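Local coordinates for protein LYND (Lyngbya aestuarii, PDB 4V1T) that is a YcaO-family cyclodehydratase that probably uses ATP and magnesium to turn cysteine side chains of a precursor peptide into thiazoline rings, at residues 204-209 with 306-311; 151-156 with 177-182. One frame throughout, in Å; residues are numbered along the deposited sequence.

Contact 1: residues 204-209 with 306-311; sequences WDCLAH and IKRSQC. With ZN (zinc ion), chain K.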
loop_
_atom_site.group_PDB
_atom_site.type_symbol
_atom_site.label_atom_id
_atom_site.label_comp_id
_atom_site.label_asym_id
_atom_site.label_seq_id
_atom_site.Cartn_x
_atom_site.Cartn_y
_atom_site.Cartn_z
ATOM N N TRP B 204 -8.449 27.314 5.906
ATOM C CA TRP B 204 -9.191 26.976 4.699
ATOM C C TRP B 204 -8.412 27.392 3.457
ATOM O O TRP B 204 -8.535 26.771 2.403
ATOM C CB TRP B 204 -10.562 27.637 4.705
ATOM C CG TRP B 204 -11.271 27.524 3.395
ATOM C CD1 TRP B 204 -12.083 26.504 2.985
ATOM C CD2 TRP B 204 -11.219 28.458 2.322
ATOM N NE1 TRP B 204 -12.539 26.752 1.709
ATOM C CE2 TRP B 204 -12.027 27.946 1.281
ATOM C CE3 TRP B 204 -10.568 29.678 2.131
ATOM C CZ2 TRP B 204 -12.209 28.620 0.074
ATOM C CZ3 TRP B 204 -10.749 30.349 0.927
ATOM C CH2 TRP B 204 -11.563 29.814 -0.086
ATOM N N ASP B 205 -7.593 28.429 3.592
ATOM C CA ASP B 205 -6.786 28.901 2.483
ATOM C C ASP B 205 -5.666 27.910 2.155
ATOM O O ASP B 205 -5.297 27.750 0.982
ATOM C CB ASP B 205 -6.197 30.278 2.804
ATOM C CG ASP B 205 -6.120 31.175 1.592
ATOM O OD1 ASP B 205 -6.104 30.654 0.462
ATOM O OD2 ASP B 205 -6.079 32.404 1.779
ATOM N N CYS B 206 -5.105 27.275 3.186
ATOM C CA CYS B 206 -4.143 26.182 2.990
ATOM C C CYS B 206 -4.740 25.095 2.094
ATOM O O CYS B 206 -4.083 24.572 1.198
ATOM C CB CYS B 206 -3.721 25.551 4.326
ATOM S SG CYS B 206 -2.742 26.592 5.427
ATOM N N LEU B 207 -5.995 24.758 2.372
ATOM C CA LEU B 207 -6.725 23.751 1.612
ATOM C C LEU B 207 -7.078 24.276 0.214
ATOM O O LEU B 207 -6.873 23.596 -0.799
ATOM C CB LEU B 207 -7.991 23.351 2.376
ATOM C CG LEU B 207 -8.999 22.451 1.672
ATOM C CD1 LEU B 207 -8.418 21.075 1.421
ATOM C CD2 LEU B 207 -10.270 22.346 2.486
ATOM N N ALA B 208 -7.595 25.495 0.154
ATOM C CA ALA B 208 -8.026 26.074 -1.111
ATOM C C ALA B 208 -6.892 26.068 -2.139
ATOM O O ALA B 208 -7.113 25.790 -3.312
ATOM C CB ALA B 208 -8.539 27.482 -0.889
ATOM N N HIS B 209 -5.678 26.356 -1.683
ATOM C CA HIS B 209 -4.511 26.414 -2.555
ATOM C C HIS B 209 -4.259 25.057 -3.223
ATOM O O HIS B 209 -3.794 24.991 -4.346
ATOM C CB HIS B 209 -3.281 26.855 -1.760
ATOM C CG HIS B 209 -2.091 27.182 -2.603
ATOM N ND1 HIS B 209 -1.106 26.263 -2.896
ATOM C CD2 HIS B 209 -1.712 28.342 -3.200
ATOM C CE1 HIS B 209 -0.179 26.838 -3.643
ATOM N NE2 HIS B 209 -0.523 28.100 -3.841
ATOM N N ILE B 306 -1.878 19.698 5.065
ATOM C CA ILE B 306 -0.666 20.278 5.612
ATOM C C ILE B 306 -0.889 21.766 5.853
ATOM O O ILE B 306 -1.387 22.471 4.993
ATOM C CB ILE B 306 0.546 20.068 4.673
ATOM C CG1 ILE B 306 1.021 18.614 4.725
ATOM C CG2 ILE B 306 1.724 20.960 5.085
ATOM C CD1 ILE B 306 0.172 17.655 3.937
ATOM N N LYS B 307 -0.526 22.232 7.035
ATOM C CA LYS B 307 -0.530 23.658 7.326
ATOM C C LYS B 307 0.655 24.290 6.607
ATOM O O LYS B 307 1.803 23.991 6.911
ATOM C CB LYS B 307 -0.443 23.895 8.833
ATOM C CG LYS B 307 -0.281 25.353 9.239
ATOM C CD LYS B 307 -0.216 25.480 10.750
ATOM C CE LYS B 307 0.820 26.500 11.203
ATOM N NZ LYS B 307 0.229 27.844 11.397
ATOM N N ARG B 308 0.363 25.158 5.645
ATOM C CA ARG B 308 1.405 25.788 4.841
ATOM C C ARG B 308 2.026 26.943 5.603
ATOM O O ARG B 308 1.340 27.894 5.978
ATOM C CB ARG B 308 0.837 26.267 3.497
ATOM C CG ARG B 308 0.049 25.191 2.759
ATOM C CD ARG B 308 -0.477 25.687 1.421
ATOM N NE ARG B 308 0.614 25.999 0.494
ATOM C CZ ARG B 308 0.807 27.174 -0.103
ATOM N NH1 ARG B 308 -0.018 28.191 0.102
ATOM N NH2 ARG B 308 1.836 27.328 -0.929
ATOM N N SER B 309 3.329 26.868 5.830
ATOM C CA SER B 309 4.043 27.915 6.576
ATOM C C SER B 309 4.015 29.246 5.842
ATOM O O SER B 309 4.072 30.302 6.473
ATOM C CB SER B 309 5.496 27.511 6.824
ATOM O OG SER B 309 5.577 26.169 7.268
ATOM N N GLN B 310 3.927 29.185 4.514
ATOM C CA GLN B 310 3.938 30.369 3.676
ATOM C C GLN B 310 2.534 30.801 3.271
ATOM O O GLN B 310 2.362 31.540 2.310
ATOM C CB GLN B 310 4.808 30.135 2.432
ATOM C CG GLN B 310 4.221 29.225 1.359
ATOM C CD GLN B 310 4.464 27.755 1.621
ATOM O OE1 GLN B 310 4.305 27.270 2.745
ATOM N NE2 GLN B 310 4.845 27.028 0.579
ATOM N N CYS B 311 1.529 30.351 4.011
ATOM C CA CYS B 311 0.156 30.692 3.679
ATOM C C CYS B 311 -0.068 32.197 3.769
ATOM O O CYS B 311 0.228 32.801 4.802
ATOM C CB CYS B 311 -0.821 29.981 4.609
ATOM S SG CYS B 311 -2.551 30.369 4.257
HETATM ZN ZN ZN K . -3.277 28.862 5.869
HETATM O O HOH W 1 -2.152 22.566 2.244
#

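Contact 2: residues 151-156 with 177-182; sequences TALNVV and QQTWLL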
loop_
_atom_site.group_PDB
_atom_site.type_symbol
_atom_site.label_atom_id
_atom_site.label_comp_id
_atom_site.label_asym_id
_atom_site.label_seq_id
_atom_site.Cartn_x
_atom_site.Cartn_y
_atom_site.Cartn_z
ATOM N N THR B 151 -18.079 29.366 20.737
ATOM C CA THR B 151 -18.500 27.994 21.001
ATOM C C THR B 151 -17.334 27.048 20.778
ATOM O O THR B 151 -16.297 27.445 20.265
ATOM C CB THR B 151 -19.692 27.567 20.117
ATOM O OG1 THR B 151 -19.302 27.550 18.737
ATOM C CG2 THR B 151 -20.864 28.526 20.312
ATOM N N ALA B 152 -17.512 25.792 21.158
ATOM C CA ALA B 152 -16.468 24.803 21.006
ATOM C C ALA B 152 -16.295 24.363 19.560
ATOM O O ALA B 152 -15.242 23.853 19.190
ATOM C CB ALA B 152 -16.771 23.602 21.877
ATOM N N LEU B 153 -17.324 24.545 18.741
ATOM C CA LEU B 153 -17.238 24.162 17.337
ATOM C C LEU B 153 -18.329 24.784 16.483
ATOM O O LEU B 153 -19.512 24.695 16.806
ATOM C CB LEU B 153 -17.303 22.649 17.205
ATOM C CG LEU B 153 -17.057 22.094 15.806
ATOM C CD1 LEU B 153 -15.593 22.245 15.425
ATOM C CD2 LEU B 153 -17.491 20.649 15.733
ATOM N N ASN B 154 -17.923 25.421 15.391
ATOM C CA ASN B 154 -18.866 25.864 14.364
ATOM C C ASN B 154 -18.818 24.881 13.202
ATOM O O ASN B 154 -17.758 24.641 12.633
ATOM C CB ASN B 154 -18.534 27.283 13.894
ATOM C CG ASN B 154 -19.536 27.820 12.883
ATOM O OD1 ASN B 154 -20.735 27.544 12.959
ATOM N ND2 ASN B 154 -19.044 28.585 11.922
ATOM N N VAL B 155 -19.962 24.299 12.866
ATOM C CA VAL B 155 -20.049 23.357 11.760
ATOM C C VAL B 155 -20.603 24.044 10.517
ATOM O O VAL B 155 -21.707 24.591 10.541
ATOM C CB VAL B 155 -20.939 22.166 12.121
ATOM C CG1 VAL B 155 -20.920 21.133 11.019
ATOM C CG2 VAL B 155 -20.478 21.543 13.422
ATOM N N VAL B 156 -19.833 24.003 9.430
ATOM C CA VAL B 156 -20.212 24.660 8.188
ATOM C C VAL B 156 -20.579 23.626 7.126
ATOM O O VAL B 156 -19.745 22.817 6.731
ATOM C CB VAL B 156 -19.076 25.559 7.662
ATOM C CG1 VAL B 156 -19.510 26.283 6.387
ATOM C CG2 VAL B 156 -18.670 26.567 8.717
ATOM N N GLN B 177 -10.122 33.014 16.806
ATOM C CA GLN B 177 -9.604 31.737 17.288
ATOM C C GLN B 177 -10.740 30.723 17.456
ATOM O O GLN B 177 -10.779 29.955 18.415
ATOM C CB GLN B 177 -8.813 31.924 18.589
ATOM C CG GLN B 177 -7.341 32.233 18.341
ATOM C CD GLN B 177 -6.632 32.800 19.559
ATOM O OE1 GLN B 177 -5.745 33.644 19.433
ATOM N NE2 GLN B 177 -7.010 32.335 20.743
ATOM N N GLN B 178 -11.657 30.729 16.494
ATOM C CA GLN B 178 -12.794 29.810 16.477
ATOM C C GLN B 178 -12.440 28.529 15.734
ATOM O O GLN B 178 -11.986 28.565 14.592
ATOM C CB GLN B 178 -14.009 30.486 15.823
ATOM C CG GLN B 178 -15.237 29.598 15.654
ATOM C CD GLN B 178 -15.927 29.282 16.961
ATOM O OE1 GLN B 178 -16.301 30.178 17.706
ATOM N NE2 GLN B 178 -16.104 27.997 17.246
ATOM N N THR B 179 -12.650 27.395 16.387
ATOM C CA THR B 179 -12.471 26.110 15.747
ATOM C C THR B 179 -13.760 25.765 14.991
ATOM O O THR B 179 -14.853 25.909 15.525
ATOM C CB THR B 179 -12.138 25.006 16.770
ATOM O OG1 THR B 179 -10.844 25.243 17.324
ATOM C CG2 THR B 179 -12.146 23.636 16.122
ATOM N N TRP B 180 -13.629 25.316 13.750
ATOM C CA TRP B 180 -14.798 25.014 12.945
ATOM C C TRP B 180 -14.587 23.789 12.068
ATOM O O TRP B 180 -13.450 23.396 11.801
ATOM C CB TRP B 180 -15.187 26.221 12.090
ATOM C CG TRP B 180 -14.093 26.755 11.199
ATOM C CD1 TRP B 180 -12.914 27.317 11.598
ATOM C CD2 TRP B 180 -14.098 26.817 9.761
ATOM N NE1 TRP B 180 -12.176 27.702 10.501
ATOM C CE2 TRP B 180 -12.883 27.410 9.365
ATOM C CE3 TRP B 180 -15.008 26.420 8.773
ATOM C CZ2 TRP B 180 -12.552 27.613 8.025
ATOM C CZ3 TRP B 180 -14.677 26.621 7.440
ATOM C CH2 TRP B 180 -13.461 27.214 7.081
ATOM N N LEU B 181 -15.702 23.201 11.632
ATOM C CA LEU B 181 -15.707 21.990 10.820
ATOM C C LEU B 181 -16.391 22.236 9.476
ATOM O O LEU B 181 -17.398 22.939 9.400
ATOM C CB LEU B 181 -16.422 20.858 11.563
ATOM C CG LEU B 181 -16.835 19.630 10.740
ATOM C CD1 LEU B 181 -15.625 18.870 10.252
ATOM C CD2 LEU B 181 -17.722 18.709 11.555
ATOM N N LEU B 182 -15.836 21.654 8.417
ATOM C CA LEU B 182 -16.443 21.714 7.101
ATOM C C LEU B 182 -17.022 20.358 6.745
ATOM O O LEU B 182 -16.442 19.322 7.052
ATOM C CB LEU B 182 -15.428 22.134 6.037
ATOM C CG LEU B 182 -15.584 23.492 5.359
ATOM C CD1 LEU B 182 -14.545 23.611 4.252
ATOM C CD2 LEU B 182 -16.982 23.719 4.809
HETATM O O HOH W 2 -13.390 27.244 19.212
#

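Contact 1: residues 204-209 with 306-311
Cys-206 and Cys-311 meet through a zinc ion, which ties the first turns of helix 204-213 to the loop 306-311. The SG of Cys-206 lies 2.4 Å from the zinc and that of Cys-311 2.3 Å; Cys-203 and Cys-314 supply the other two sulfurs. Cys-206 SG also takes a fairly straight hydrogen bond from the backbone N of Arg-308 (3.4 Å, 161° at the hydrogen), which would probably ease the negative charge on the thiolate. His-209, nearly a turn further along the helix, takes the guanidinium of Arg-308 flat on its imidazole, planes 6° apart and centres 3.7 Å apart, with NH1 over the middle of the ring. A bend at chi3 (65°) carries the arginine chain past Cys-206, its CD 3.8 Å from Cys-206 O, to reach that ring. NE of Arg-308 has its salt bridge with Asp-724. A water donates to both Cys-206 O and Ile-306 O, linking the two backbones. Cys-311 closes a type I turn that begins at Arg-308, its N bonded to Arg-308 O. Two CxxC pairs far apart in sequence, sharing one zinc with N-H...S support, make this a four-cysteine zinc site of the kind that is usually structural.

Contact 2: residues 151-156 with 177-182
Parallel strands 154-157 and 180-184, the two strands of a beta-alpha-beta unit whose connection contains helix 165-176, pair here side by side. Asn-154 N donates to Thr-179 O, Asn-154 O accepts from Leu-181 N at 2.7 Å, and Leu-181 O accepts from Val-156 N, nearly in line with its C=O bond. Leu-153 CA adds a CA-H...O contact to Thr-179 O.

Ahead of the strands the pairing passes to a side chain. Gln-178, CG anti to its backbone N (chi1 176°) and the chain bent at chi2, folds back so that NE2 reaches Thr-151 O at 3.1 Å. That donor sits well above the carbonyl plane, and the bond is bent, 145° at the hydrogen. NE2 also donates to Thr-179 O at 3.0 Å, almost straight and within its own amide plane, so this carbonyl serves both Asn-154 and Gln-178. A water bridges Thr-151 O and Thr-179 N. An alanine in place of Gln-178 would probably leave Thr-151 O with the water but without its amide donor, and the loop at Thr-151 less firmly tied to the neighbouring strand.

Helices cover both faces of the sheet here, giving alpha/beta/alpha layers. On the face covered by helix 250-275, Leu-153 CD1 rests against Thr-179 CG2, and Val-155 and Leu-181 lie side by side, CG1 to CD2 4.0 Å. On the other, toward helix 165-176, Val-156 stands between two partners: CG2 approaches Trp-180 CE3 at 3.7 Å, while CG1 meets Leu-182 CD2 at 3.9 Å. The indole of Trp-180 also stacks with the ring of Phe-196.

In the fold
Contact 2 comes first along the chain and is complete before contact 1 opens; their centres are about 18 Å apart. Strands 154-157 and 180-184 are neighbours in the mixed seven-stranded sheet, and the chain runs on through strand 189-196 of that sheet into helix 204-213 of contact 1. Strands 289-294 and 299-304 complete the sheet before the loop 306-311 returns to the zinc. The two contacts touch directly through Trp-204, whose CB lies 3.8 Å from Trp-180 CH2 and whose CD1 packs on Leu-182 CD1. The zinc site thus sits against the sheet, while its loop also turns side chains toward residues of the YcaO region, so contact 1 lies where that region meets the sheet.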